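Local coordinates for superoxide dismutase [Mn], mitochondrial (Saccharomyces cerevisiae S288C, PDB 4F6E), which converts superoxide radicals to hydrogen peroxide and molecular oxygen, using one manganese ion per subunit, as a mitochondrial antioxidant enzyme, at residues H31-V35 / G77-C82. The protein carries 2 engineered substitutions. Numbering follows the deposited sequence.
Sequences HQTYV and GFTNHC. With MN (manganese (II) ion), chain E.
Two helices of the alpha-hairpin domain of an iron/manganese superoxide dismutase cross here, beside the metal site. Residues 31-35 open helix 31-52, and 77-82 lie within helix 74-86. Both segments have regular helical backbones. Their axes approach to 8.6 Å and run roughly antiparallel, at 139°. In register, Tyr-34 pairs with Phe-78, their CA atoms 5.3 Å apart. The contact is buried and covers 331 Å², both sides summed.

His-31, Tyr-34 and His-81 bury the most surface. His-31 is the knob in a hole formed by Gly-77, Phe-78, His-81 and Cys-82. Its t chi1 carries the ring across the gap, where His-81 CB sits over one ring face, 3.3 Å from the centroid, as a CH-pi contact. His-31 ND1 is hydrogen-bonded to Trp-85 NE1, further along helix 74-86.

Tyr-34 points its CB toward the other helix, with chi1 m. Gly-77 CA packs over its ring face, 3.8 Å from the centroid. An ideal CB on Gly-77 would lie 2.3 Å from Tyr-34 CG, a clash, so this close approach depends on glycine. The Tyr-34 and His-81 rings are near parallel but slid apart, with Tyr-34 CE2 3.3 Å from His-81 CE1.

His-81, chi1 m, is a manganese ligand through NE2 at 2.2 Å. His-26, Asp-168, His-172 and a water complete the site. His-81 ND1 donates to Gly-77 O at 2.7 Å, so both its ring nitrogens are engaged. Val-35 CG2 meets Phe-78 CD1 at 3.9 Å. The direct hydrogen bond between the segments runs from His-31 NE2 to Phe-78 O, at 3.1 Å.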
# COMPACT_ATOMS: atom_id res chain seq x y z
N HIS A 31 14.84 -16.27 -10.05
CA HIS A 31 14.36 -15.72 -11.31
C HIS A 31 13.47 -16.74 -12.03
O HIS A 31 12.46 -16.36 -12.60
CB HIS A 31 15.52 -15.28 -12.20
CG HIS A 31 15.13 -14.32 -13.27
ND1 HIS A 31 16.03 -13.80 -14.17
CD2 HIS A 31 13.92 -13.78 -13.59
CE1 HIS A 31 15.40 -12.98 -15.00
NE2 HIS A 31 14.12 -12.95 -14.67
N GLN A 32 13.82 -18.02 -11.96
CA GLN A 32 13.00 -19.05 -12.58
C GLN A 32 11.59 -19.09 -11.99
O GLN A 32 10.62 -19.32 -12.71
CB GLN A 32 13.66 -20.43 -12.46
CG GLN A 32 12.88 -21.54 -13.16
CD GLN A 32 12.89 -21.38 -14.67
OE1 GLN A 32 13.96 -21.38 -15.29
NE2 GLN A 32 11.72 -21.25 -15.28
N THR A 33 11.48 -18.88 -10.68
CA THR A 33 10.17 -18.87 -10.04
C THR A 33 9.28 -17.76 -10.61
O THR A 33 8.09 -17.98 -10.87
CB THR A 33 10.30 -18.73 -8.52
OG1 THR A 33 10.94 -19.91 -8.00
CG2 THR A 33 8.93 -18.57 -7.87
N TYR A 34 9.85 -16.59 -10.84
CA TYR A 34 9.09 -15.49 -11.45
C TYR A 34 8.72 -15.80 -12.90
O TYR A 34 7.63 -15.47 -13.34
CB TYR A 34 9.85 -14.17 -11.37
CG TYR A 34 10.17 -13.77 -9.95
CD1 TYR A 34 9.17 -13.67 -9.00
CD2 TYR A 34 11.48 -13.53 -9.56
CE1 TYR A 34 9.46 -13.32 -7.69
CE2 TYR A 34 11.78 -13.18 -8.25
CZ TYR A 34 10.77 -13.08 -7.33
OH TYR A 34 11.08 -12.74 -6.03
N VAL A 35 9.64 -16.41 -13.65
CA VAL A 35 9.33 -16.87 -15.01
C VAL A 35 8.10 -17.78 -14.98
O VAL A 35 7.14 -17.56 -15.72
CB VAL A 35 10.52 -17.65 -15.63
CG1 VAL A 35 10.08 -18.45 -16.84
CG2 VAL A 35 11.66 -16.69 -15.98
N GLY A 77 8.91 -9.48 -11.06
CA GLY A 77 10.07 -10.29 -10.75
C GLY A 77 10.84 -10.68 -12.01
O GLY A 77 12.07 -10.66 -12.04
N PHE A 78 10.10 -11.03 -13.05
CA PHE A 78 10.74 -11.36 -14.31
C PHE A 78 11.49 -10.15 -14.86
O PHE A 78 12.67 -10.26 -15.23
CB PHE A 78 9.72 -11.86 -15.33
CG PHE A 78 10.28 -11.99 -16.72
CD1 PHE A 78 11.16 -13.01 -17.02
CD2 PHE A 78 9.94 -11.08 -17.71
CE1 PHE A 78 11.69 -13.13 -18.30
CE2 PHE A 78 10.45 -11.20 -18.99
CZ PHE A 78 11.33 -12.22 -19.28
N THR A 79 10.82 -9.01 -14.91
CA THR A 79 11.37 -7.82 -15.55
C THR A 79 12.57 -7.28 -14.77
O THR A 79 13.61 -6.96 -15.35
CB THR A 79 10.30 -6.72 -15.67
OG1 THR A 79 9.23 -7.21 -16.50
CG2 THR A 79 10.88 -5.46 -16.31
N ASN A 80 12.40 -7.17 -13.45
CA ASN A 80 13.44 -6.56 -12.62
C ASN A 80 14.73 -7.36 -12.65
O ASN A 80 15.81 -6.78 -12.69
CB ASN A 80 12.98 -6.41 -11.16
CG ASN A 80 11.99 -5.27 -10.96
OD1 ASN A 80 11.93 -4.31 -11.72
ND2 ASN A 80 11.19 -5.39 -9.90
N HIS A 81 14.62 -8.68 -12.63
CA HIS A 81 15.83 -9.51 -12.69
C HIS A 81 16.49 -9.46 -14.04
O HIS A 81 17.71 -9.49 -14.13
CB HIS A 81 15.57 -10.94 -12.21
CG HIS A 81 15.31 -11.03 -10.75
ND1 HIS A 81 14.07 -10.80 -10.20
CD2 HIS A 81 16.16 -11.22 -9.71
CE1 HIS A 81 14.15 -10.90 -8.88
NE2 HIS A 81 15.41 -11.15 -8.56
N CYS A 82 15.70 -9.36 -15.11
CA CYS A 82 16.31 -9.19 -16.43
C CYS A 82 17.14 -7.91 -16.47
O CYS A 82 18.27 -7.91 -16.97
CB CYS A 82 15.26 -9.16 -17.54
SG CYS A 82 14.59 -10.78 -17.95
MN MN E . 16.19 -10.93 -6.50
O HOH W 1 14.35 -9.57 -5.87